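DspB (Aggregatibacter actinomycetemcomitans, PDB 1YHT) probably hydrolyses beta-linked N-acetylhexosamine units of the biofilm matrix and thereby releases bacterial cells from biofilms. Local coordinates at residues E58-E63 with Q161-E166; L52-H57 with D169-T174; K296-N301 with L350-H355. One frame throughout, in Å; residues are numbered along the deposited sequence.

Contact 1 (E58-E63 with Q161-E166); sequences ENYAIE and QSLMSE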
loop_
_atom_site.group_PDB
_atom_site.type_symbol
_atom_site.label_atom_id
_atom_site.label_comp_id
_atom_site.label_asym_id
_atom_site.label_seq_id
_atom_site.Cartn_x
_atom_site.Cartn_y
_atom_site.Cartn_z
ATOM N N GLU A 58 0.978 -13.189 -0.130
ATOM C CA GLU A 58 2.151 -14.024 -0.239
ATOM C C GLU A 58 2.994 -13.992 1.045
ATOM O O GLU A 58 3.686 -14.978 1.348
ATOM C CB GLU A 58 3.017 -13.575 -1.422
ATOM C CG GLU A 58 2.417 -13.800 -2.815
ATOM C CD GLU A 58 1.417 -12.748 -3.218
ATOM O OE1 GLU A 58 1.081 -11.864 -2.415
ATOM O OE2 GLU A 58 0.946 -12.806 -4.357
ATOM N N ASN A 59 2.953 -12.877 1.780
ATOM C CA ASN A 59 3.737 -12.758 2.997
ATOM C C ASN A 59 3.295 -11.596 3.895
ATOM O O ASN A 59 2.569 -10.697 3.458
ATOM C CB ASN A 59 5.215 -12.588 2.613
ATOM C CG ASN A 59 6.183 -12.793 3.779
ATOM O OD1 ASN A 59 5.903 -13.495 4.759
ATOM N ND2 ASN A 59 7.356 -12.224 3.639
ATOM N N TYR A 60 3.699 -11.695 5.168
ATOM C CA TYR A 60 3.583 -10.632 6.163
ATOM C C TYR A 60 5.051 -10.419 6.564
ATOM O O TYR A 60 5.628 -11.246 7.277
ATOM C CB TYR A 60 2.756 -11.122 7.392
ATOM C CG TYR A 60 2.550 -10.073 8.434
ATOM C CD1 TYR A 60 1.490 -9.177 8.326
ATOM C CD2 TYR A 60 3.447 -9.921 9.496
ATOM C CE1 TYR A 60 1.292 -8.167 9.278
ATOM C CE2 TYR A 60 3.287 -8.903 10.443
ATOM C CZ TYR A 60 2.171 -8.035 10.319
ATOM O OH TYR A 60 1.967 -7.018 11.184
ATOM N N ALA A 61 5.636 -9.312 6.126
ATOM C CA ALA A 61 7.080 -9.183 6.064
ATOM C C ALA A 61 7.751 -8.434 7.227
ATOM O O ALA A 61 8.870 -7.936 7.067
ATOM C CB ALA A 61 7.464 -8.530 4.757
ATOM N N ILE A 62 7.095 -8.369 8.386
ATOM C CA ILE A 62 7.694 -7.819 9.605
ATOM C C ILE A 62 7.426 -8.716 10.774
ATOM O O ILE A 62 6.495 -9.502 10.770
ATOM C CB ILE A 62 7.193 -6.360 9.940
ATOM C CG1 ILE A 62 5.712 -6.338 10.330
ATOM C CG2 ILE A 62 7.408 -5.491 8.746
ATOM C CD1 ILE A 62 5.146 -4.903 10.500
ATOM N N GLU A 63 8.242 -8.540 11.806
ATOM C CA GLU A 63 8.101 -9.254 13.032
ATOM C C GLU A 63 6.772 -8.921 13.730
ATOM O O GLU A 63 6.239 -7.785 13.627
ATOM C CB GLU A 63 9.289 -8.946 13.950
ATOM C CG GLU A 63 9.339 -9.779 15.205
ATOM C CD GLU A 63 10.696 -9.822 15.910
ATOM O OE1 GLU A 63 11.661 -9.083 15.564
ATOM O OE2 GLU A 63 10.794 -10.672 16.793
ATOM N N GLN A 161 -7.930 -4.453 14.872
ATOM C CA GLN A 161 -7.485 -3.344 15.655
ATOM C C GLN A 161 -6.334 -3.724 16.606
ATOM O O GLN A 161 -5.442 -2.956 16.773
ATOM C CB GLN A 161 -8.657 -2.760 16.410
ATOM C CG GLN A 161 -9.552 -1.914 15.462
ATOM C CD GLN A 161 -10.761 -1.345 16.189
ATOM O OE1 GLN A 161 -11.012 -1.685 17.347
ATOM N NE2 GLN A 161 -11.511 -0.475 15.507
ATOM N N SER A 162 -6.365 -4.912 17.194
ATOM C CA SER A 162 -5.231 -5.404 17.989
ATOM C C SER A 162 -3.934 -5.495 17.161
ATOM O O SER A 162 -2.896 -5.117 17.664
ATOM C CB SER A 162 -5.546 -6.725 18.689
ATOM O OG SER A 162 -5.450 -7.803 17.781
ATOM N N LEU A 163 -4.007 -5.922 15.893
ATOM C CA LEU A 163 -2.835 -5.986 15.005
ATOM C C LEU A 163 -2.434 -4.565 14.568
ATOM O O LEU A 163 -1.251 -4.186 14.594
ATOM C CB LEU A 163 -3.123 -6.861 13.773
ATOM C CG LEU A 163 -1.970 -7.174 12.818
ATOM C CD1 LEU A 163 -0.732 -7.815 13.573
ATOM C CD2 LEU A 163 -2.497 -8.094 11.699
ATOM N N MET A 164 -3.420 -3.730 14.274
ATOM C CA MET A 164 -3.109 -2.317 13.996
ATOM C C MET A 164 -2.349 -1.660 15.144
ATOM O O MET A 164 -1.366 -0.950 14.901
ATOM C CB MET A 164 -4.366 -1.525 13.693
ATOM C CG MET A 164 -5.068 -1.940 12.399
ATOM S SD MET A 164 -6.759 -1.229 12.300
ATOM C CE MET A 164 -6.382 0.511 12.061
ATOM N N SER A 165 -2.772 -1.913 16.386
ATOM C CA SER A 165 -2.062 -1.357 17.560
ATOM C C SER A 165 -0.588 -1.765 17.638
ATOM O O SER A 165 0.291 -0.963 17.986
ATOM C CB SER A 165 -2.784 -1.778 18.844
ATOM O OG SER A 165 -4.072 -1.177 18.897
ATOM N N GLU A 166 -0.318 -3.041 17.344
ATOM C CA GLU A 166 1.041 -3.541 17.287
ATOM C C GLU A 166 1.861 -2.848 16.190
ATOM O O GLU A 166 3.012 -2.431 16.409
ATOM C CB GLU A 166 1.003 -5.041 17.052
ATOM C CG GLU A 166 2.410 -5.641 17.049
ATOM C CD GLU A 166 2.412 -7.137 16.851
ATOM O OE1 GLU A 166 2.449 -7.565 15.683
ATOM O OE2 GLU A 166 2.421 -7.852 17.857
HETATM O O HOH W 1 3.597 -6.845 13.224
#

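Contact 2 (L52-H57 with D169-T174); sequences LHFSDH and DIFGDT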
loop_
_atom_site.group_PDB
_atom_site.type_symbol
_atom_site.label_atom_id
_atom_site.label_comp_id
_atom_site.label_asym_id
_atom_site.label_seq_id
_atom_site.Cartn_x
_atom_site.Cartn_y
_atom_site.Cartn_z
ATOM N N LEU A 52 4.856 1.609 3.048
ATOM C CA LEU A 52 5.392 0.251 3.167
ATOM C C LEU A 52 4.294 -0.764 3.129
ATOM O O LEU A 52 3.590 -0.983 4.136
ATOM C CB LEU A 52 6.184 0.078 4.443
ATOM C CG LEU A 52 7.186 -1.081 4.420
ATOM C CD1 LEU A 52 8.326 -0.825 3.394
ATOM C CD2 LEU A 52 7.768 -1.351 5.805
ATOM N N HIS A 53 4.166 -1.402 1.959
ATOM C CA HIS A 53 3.157 -2.454 1.725
ATOM C C HIS A 53 3.790 -3.787 2.087
ATOM O O HIS A 53 4.301 -4.483 1.212
ATOM C CB HIS A 53 2.698 -2.393 0.251
ATOM C CG HIS A 53 1.532 -3.290 -0.068
ATOM N ND1 HIS A 53 0.224 -2.848 -0.056
ATOM C CD2 HIS A 53 1.487 -4.593 -0.424
ATOM C CE1 HIS A 53 -0.575 -3.855 -0.381
ATOM N NE2 HIS A 53 0.169 -4.927 -0.610
ATOM N N PHE A 54 3.752 -4.126 3.382
ATOM C CA PHE A 54 4.459 -5.298 3.970
ATOM C C PHE A 54 3.585 -6.530 4.184
ATOM O O PHE A 54 4.089 -7.580 4.586
ATOM C CB PHE A 54 5.157 -4.935 5.319
ATOM C CG PHE A 54 4.211 -4.493 6.403
ATOM C CD1 PHE A 54 3.541 -5.421 7.194
ATOM C CD2 PHE A 54 3.983 -3.162 6.623
ATOM C CE1 PHE A 54 2.654 -5.011 8.142
ATOM C CE2 PHE A 54 3.094 -2.764 7.579
ATOM C CZ PHE A 54 2.439 -3.692 8.346
ATOM N N SER A 55 2.278 -6.399 3.905
ATOM C CA SER A 55 1.325 -7.469 4.184
ATOM C C SER A 55 0.421 -7.686 2.928
ATOM O O SER A 55 -0.222 -6.749 2.437
ATOM C CB SER A 55 0.497 -7.117 5.408
ATOM O OG SER A 55 -0.535 -8.072 5.641
ATOM N N ASP A 56 0.402 -8.912 2.419
ATOM C CA ASP A 56 -0.470 -9.242 1.289
ATOM C C ASP A 56 -0.717 -10.747 1.318
ATOM O O ASP A 56 -0.494 -11.376 2.334
ATOM C CB ASP A 56 0.118 -8.753 -0.059
ATOM C CG ASP A 56 -0.963 -8.304 -1.048
ATOM O OD1 ASP A 56 -1.727 -9.213 -1.497
ATOM O OD2 ASP A 56 -1.097 -7.051 -1.363
ATOM N N HIS A 57 -1.149 -11.342 0.214
ATOM C CA HIS A 57 -1.393 -12.772 0.204
ATOM C C HIS A 57 -0.142 -13.624 0.424
ATOM O O HIS A 57 -0.183 -14.595 1.168
ATOM C CB HIS A 57 -2.016 -13.216 -1.114
ATOM C CG HIS A 57 -3.305 -12.556 -1.431
ATOM N ND1 HIS A 57 -4.444 -12.781 -0.695
ATOM C CD2 HIS A 57 -3.674 -11.778 -2.474
ATOM C CE1 HIS A 57 -5.455 -12.143 -1.253
ATOM N NE2 HIS A 57 -5.023 -11.536 -2.340
ATOM N N ASP A 169 2.647 0.632 17.234
ATOM C CA ASP A 169 3.749 0.590 18.203
ATOM C C ASP A 169 5.133 0.374 17.560
ATOM O O ASP A 169 6.126 1.003 17.949
ATOM C CB ASP A 169 3.542 -0.516 19.223
ATOM C CG ASP A 169 2.445 -0.195 20.230
ATOM O OD1 ASP A 169 2.004 0.960 20.302
ATOM O OD2 ASP A 169 2.058 -1.101 20.958
ATOM N N ILE A 170 5.188 -0.502 16.576
ATOM C CA ILE A 170 6.420 -0.775 15.821
ATOM C C ILE A 170 6.963 0.467 15.075
ATOM O O ILE A 170 8.127 0.789 15.198
ATOM C CB ILE A 170 6.204 -1.921 14.825
ATOM C CG1 ILE A 170 6.009 -3.263 15.546
ATOM C CG2 ILE A 170 7.387 -2.087 13.862
ATOM C CD1 ILE A 170 5.454 -4.399 14.579
ATOM N N PHE A 171 6.109 1.164 14.328
ATOM C CA PHE A 171 6.542 2.335 13.549
ATOM C C PHE A 171 6.682 3.589 14.422
ATOM O O PHE A 171 7.475 4.490 14.113
ATOM C CB PHE A 171 5.625 2.554 12.333
ATOM C CG PHE A 171 5.824 1.505 11.279
ATOM C CD1 PHE A 171 6.722 1.724 10.222
ATOM C CD2 PHE A 171 5.245 0.261 11.405
ATOM C CE1 PHE A 171 6.977 0.733 9.281
ATOM C CE2 PHE A 171 5.509 -0.765 10.469
ATOM C CZ PHE A 171 6.344 -0.538 9.419
ATOM N N GLY A 172 5.922 3.634 15.510
ATOM C CA GLY A 172 5.965 4.760 16.451
ATOM C C GLY A 172 5.927 6.137 15.765
ATOM O O GLY A 172 5.195 6.323 14.803
ATOM N N ASP A 173 6.747 7.088 16.234
ATOM C CA ASP A 173 6.647 8.486 15.734
ATOM C C ASP A 173 7.211 8.746 14.326
ATOM O O ASP A 173 7.246 9.892 13.881
ATOM C CB ASP A 173 7.228 9.504 16.766
ATOM C CG ASP A 173 8.730 9.434 16.909
ATOM O OD1 ASP A 173 9.431 8.685 16.192
ATOM O OD2 ASP A 173 9.238 10.169 17.766
ATOM N N THR A 174 7.640 7.696 13.625
ATOM C CA THR A 174 8.057 7.842 12.221
ATOM C C THR A 174 6.857 7.967 11.295
ATOM O O THR A 174 7.024 8.266 10.110
ATOM C CB THR A 174 8.904 6.654 11.747
ATOM O OG1 THR A 174 8.105 5.447 11.726
ATOM C CG2 THR A 174 10.131 6.483 12.656
#

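Contact 3 (K296-N301 with L350-H355); sequences KDVIKN and LEAVIH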
loop_
_atom_site.group_PDB
_atom_site.type_symbol
_atom_site.label_atom_id
_atom_site.label_comp_id
_atom_site.label_asym_id
_atom_site.label_seq_id
_atom_site.Cartn_x
_atom_site.Cartn_y
_atom_site.Cartn_z
ATOM N N LYS A 296 11.612 8.294 -18.601
ATOM C CA LYS A 296 11.523 9.319 -19.638
ATOM C C LYS A 296 10.069 9.560 -20.032
ATOM O O LYS A 296 9.669 10.688 -20.276
ATOM C CB LYS A 296 12.368 8.924 -20.863
ATOM C CG LYS A 296 13.841 9.140 -20.621
ATOM C CD LYS A 296 14.696 8.466 -21.667
ATOM C CE LYS A 296 16.167 8.940 -21.533
ATOM N NZ LYS A 296 16.911 8.717 -22.816
ATOM N N ASP A 297 9.294 8.486 -20.034
ATOM C CA ASP A 297 7.866 8.519 -20.395
ATOM C C ASP A 297 7.073 9.357 -19.384
ATOM O O ASP A 297 6.284 10.211 -19.770
ATOM C CB ASP A 297 7.328 7.081 -20.542
ATOM C CG ASP A 297 5.890 7.016 -21.102
ATOM O OD1 ASP A 297 5.575 7.751 -22.047
ATOM O OD2 ASP A 297 5.100 6.196 -20.593
ATOM N N VAL A 298 7.338 9.164 -18.099
ATOM C CA VAL A 298 6.742 10.011 -17.056
ATOM C C VAL A 298 7.172 11.483 -17.226
ATOM O O VAL A 298 6.371 12.399 -17.146
ATOM C CB VAL A 298 7.134 9.466 -15.654
ATOM C CG1 VAL A 298 6.875 10.493 -14.521
ATOM C CG2 VAL A 298 6.411 8.145 -15.425
ATOM N N ILE A 299 8.445 11.704 -17.489
ATOM C CA ILE A 299 8.929 13.066 -17.647
ATOM C C ILE A 299 8.228 13.776 -18.820
ATOM O O ILE A 299 7.793 14.925 -18.688
ATOM C CB ILE A 299 10.453 13.070 -17.852
ATOM C CG1 ILE A 299 11.169 12.720 -16.525
ATOM C CG2 ILE A 299 10.947 14.430 -18.396
ATOM C CD1 ILE A 299 12.515 12.144 -16.718
ATOM N N LYS A 300 8.124 13.080 -19.946
ATOM C CA LYS A 300 7.554 13.654 -21.184
ATOM C C LYS A 300 6.033 13.819 -21.129
ATOM O O LYS A 300 5.502 14.860 -21.530
ATOM C CB LYS A 300 7.921 12.727 -22.333
ATOM C CG LYS A 300 7.502 13.163 -23.733
ATOM C CD LYS A 300 8.633 13.789 -24.495
ATOM C CE LYS A 300 8.478 13.529 -26.000
ATOM N NZ LYS A 300 7.126 13.843 -26.476
ATOM N N ASN A 301 5.368 12.807 -20.572
ATOM C CA ASN A 301 3.929 12.580 -20.758
ATOM C C ASN A 301 3.071 12.611 -19.488
ATOM O O ASN A 301 1.856 12.749 -19.586
ATOM C CB ASN A 301 3.682 11.230 -21.481
ATOM C CG ASN A 301 4.416 11.131 -22.816
ATOM O OD1 ASN A 301 5.245 10.230 -23.034
ATOM N ND2 ASN A 301 4.134 12.041 -23.698
ATOM N N LEU A 350 11.688 6.891 -10.018
ATOM C CA LEU A 350 11.246 7.447 -8.736
ATOM C C LEU A 350 11.562 8.931 -8.629
ATOM O O LEU A 350 10.741 9.711 -8.176
ATOM C CB LEU A 350 11.891 6.662 -7.562
ATOM C CG LEU A 350 11.560 7.180 -6.152
ATOM C CD1 LEU A 350 10.036 7.264 -5.863
ATOM C CD2 LEU A 350 12.294 6.379 -5.083
ATOM N N GLU A 351 12.770 9.318 -9.042
ATOM C CA GLU A 351 13.144 10.731 -9.142
ATOM C C GLU A 351 12.181 11.547 -9.993
ATOM O O GLU A 351 11.760 12.624 -9.603
ATOM C CB GLU A 351 14.582 10.900 -9.684
ATOM C CG GLU A 351 15.625 10.395 -8.725
ATOM C CD GLU A 351 17.031 10.389 -9.322
ATOM O OE1 GLU A 351 17.187 10.709 -10.534
ATOM O OE2 GLU A 351 17.951 10.097 -8.544
ATOM N N ALA A 352 11.863 11.028 -11.165
ATOM C CA ALA A 352 10.944 11.683 -12.124
ATOM C C ALA A 352 9.552 11.898 -11.519
ATOM O O ALA A 352 8.980 12.946 -11.645
ATOM C CB ALA A 352 10.798 10.835 -13.369
ATOM N N VAL A 353 9.005 10.875 -10.890
ATOM C CA VAL A 353 7.672 10.992 -10.285
ATOM C C VAL A 353 7.651 12.086 -9.183
ATOM O O VAL A 353 6.738 12.939 -9.143
ATOM C CB VAL A 353 7.202 9.636 -9.705
ATOM C CG1 VAL A 353 5.866 9.808 -8.919
ATOM C CG2 VAL A 353 7.040 8.603 -10.814
ATOM N N ILE A 354 8.678 12.098 -8.354
ATOM C CA ILE A 354 8.814 13.068 -7.263
ATOM C C ILE A 354 8.963 14.476 -7.833
ATOM O O ILE A 354 8.294 15.389 -7.386
ATOM C CB ILE A 354 9.991 12.739 -6.277
ATOM C CG1 ILE A 354 9.667 11.487 -5.464
ATOM C CG2 ILE A 354 10.267 13.889 -5.352
ATOM C CD1 ILE A 354 10.828 10.879 -4.685
ATOM N N HIS A 355 9.872 14.639 -8.779
ATOM C CA HIS A 355 10.094 15.937 -9.386
ATOM C C HIS A 355 8.867 16.421 -10.163
ATOM O O HIS A 355 8.523 17.571 -10.059
ATOM C CB HIS A 355 11.311 15.933 -10.307
ATOM C CG HIS A 355 12.624 15.802 -9.599
ATOM N ND1 HIS A 355 12.931 16.502 -8.451
ATOM C CD2 HIS A 355 13.736 15.084 -9.906
ATOM C CE1 HIS A 355 14.151 16.184 -8.050
ATOM N NE2 HIS A 355 14.664 15.321 -8.909
#

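Contact 1 (E58-E63 with Q161-E166)
Tyr60, in the loop after strand 49-53, touches Leu163 of helix 154-171 and, through a water, is linked to Glu166 of the same helix; the hydroxyl end of its ring meets both the leucine methyl and the water. The methyl CD1 of Leu163 packs beside this phenol end, 3.7 Å from Tyr60 OH and 4.4 Å from CZ, approaching the ring obliquely. The two side chains run past one another in opposite directions. With CG of Tyr60 anti to the backbone N (chi1 -178°), the ring stretches away from the loop and carries its hydroxyl to the helix.

That hydroxyl would be costly to bury without a partner, and a water supplies one. The water lies at the edge of the ring, in its plane, and accepts the phenol proton with its oxygen 2.6 Å from Tyr60 OH. It then spends its own two protons, one on Glu63 O at 2.8 Å and the other on Glu166 OE1, also at 2.8 Å. One molecule thus links side chain, loop carbonyl and helix carboxylate, although no direct hydrogen bond joins the segments. Glutamate suits this place because its extended chain (chi1 -177°) spans the gap, and both its oxygens are engaged: OE1 also bonds Ser64 OG, while OE2 takes Leu66 N. Leucine and tyrosine suit theirs by being largely apolar in a buried setting.

Helix 122-132 covers the same cluster, with Ile124 touching both Tyr60 and Leu163, and Leu115 of strand 110-117 touches both as well; helix 192-208 packs against Met164 of helix 154-171.

Contact 2 (L52-H57 with D169-T174)
In the shell between the strands of a TIM barrel and its outer helices, Phe171 of the last turn of helix 154-171 meets Leu52 of strand 49-53 and Phe54 two residues on. Leu52 does the closer touching. Its methyl CD2 comes to the edge of the Phe171 ring, in the ring plane, 4.0 Å from CZ, and the two side chains cross at about a right angle. Phe54 adds an oblique ring contact, its CE2 being 4.3 Å from Phe171 CE2. Phe171 has CG beside its backbone N and anti to the carbonyl carbon (chi1 -71°), which brings the ring down from the helix onto the strand. Large apolar residues fit this buried layer, and Pro113 of strand 110-117 touches both phenylalanines.

The helix stops immediately afterwards. Gly172 turns out of it with a positive phi, a conformation glycine adopts easily, and Phe171 O then receives two donors of Thr174 from one face of its plane: OG1 at 2.6 Å and the backbone N at 3.2 Å.

Alternation along the strand sends His53 the other way, into the barrel. There His53 NE2 donates to Asp56 OD2 at 2.6 Å, nearly straight (164°) and in the imidazole plane, and Asp56 OD2 accepts through its anti lone pair. Glu114 holds ND1, so the ring is fixed at both nitrogens. Polar side chains gathered inside the barrel by the ends of its strands, with apolar ones facing the helices outside, are typical of the TIM-barrel fold.

Contact 3 (K296-N301 with L350-H355)
Val298 of helix 287-301 packs on Ala352 and Val353 of helix 339-358, and Ile299 on Ala352. Along the first segment, Lys296 comes first and points away from the partner helix; a long charged chain fits its exposed position. Its carbonyl O accepts the N-H of Lys300, part of the regular helical ladder. Asp297 looks elsewhere too, its side chain meeting Tyr276 of helix 274-277.

Val298 begins the contact proper. CG1 stands anti to its backbone N (chi1 165°), and this branch meets two neighbours at once: Ala352 CB at 4.1 Å and Val353 CG2 at 4.2 Å. A compact branched residue suits this position, buried between the two helices. Ile299 follows at the exposed border. Its CG1 approaches to 3.7 Å from Ala352 CB, and its CD1 lies 4.0 Å from the same methyl, so the isoleucine chain lies over the alanine and shields it. The small methyl of Ala352 lets the backbones draw near, with the CA atoms of Ile299 and Ala352 6.0 Å apart. Lys356 also reaches over to bond Ile299 O near the end of the first helix.

The segment axes approach to 8.9 Å and run nearly parallel, at 21°. Neighbouring helices aligned in the same sense, with strand 324-329 coming between them in sequence, are characteristic of the outer ring of a TIM barrel.

Overall arrangement
Contacts 1 and 2 form one continuous packing region, their centres 7 Å apart and both built on helix 154-171. The loop residues of contact 1 fold back over segment 52-57 of contact 2: Ala61 N probably donates to Phe54 O at 2.8 Å, and Ile62 CD1 packs 3.4 Å from Phe54 CE1. Contact 3 lies in the outer helical layer, on the opposite side of the chain's centre from contact 1, its centre about 33 Å from that of contact 1 and 27 Å from that of contact 2. Helix 339-358 nevertheless lies on strand 18-24, which pairs with strand 49-53 of contact 2. In this family the substrate pocket lies at the C-terminal ends of the barrel strands, consistent with the inward-facing polar residues of 52-57 lying near it.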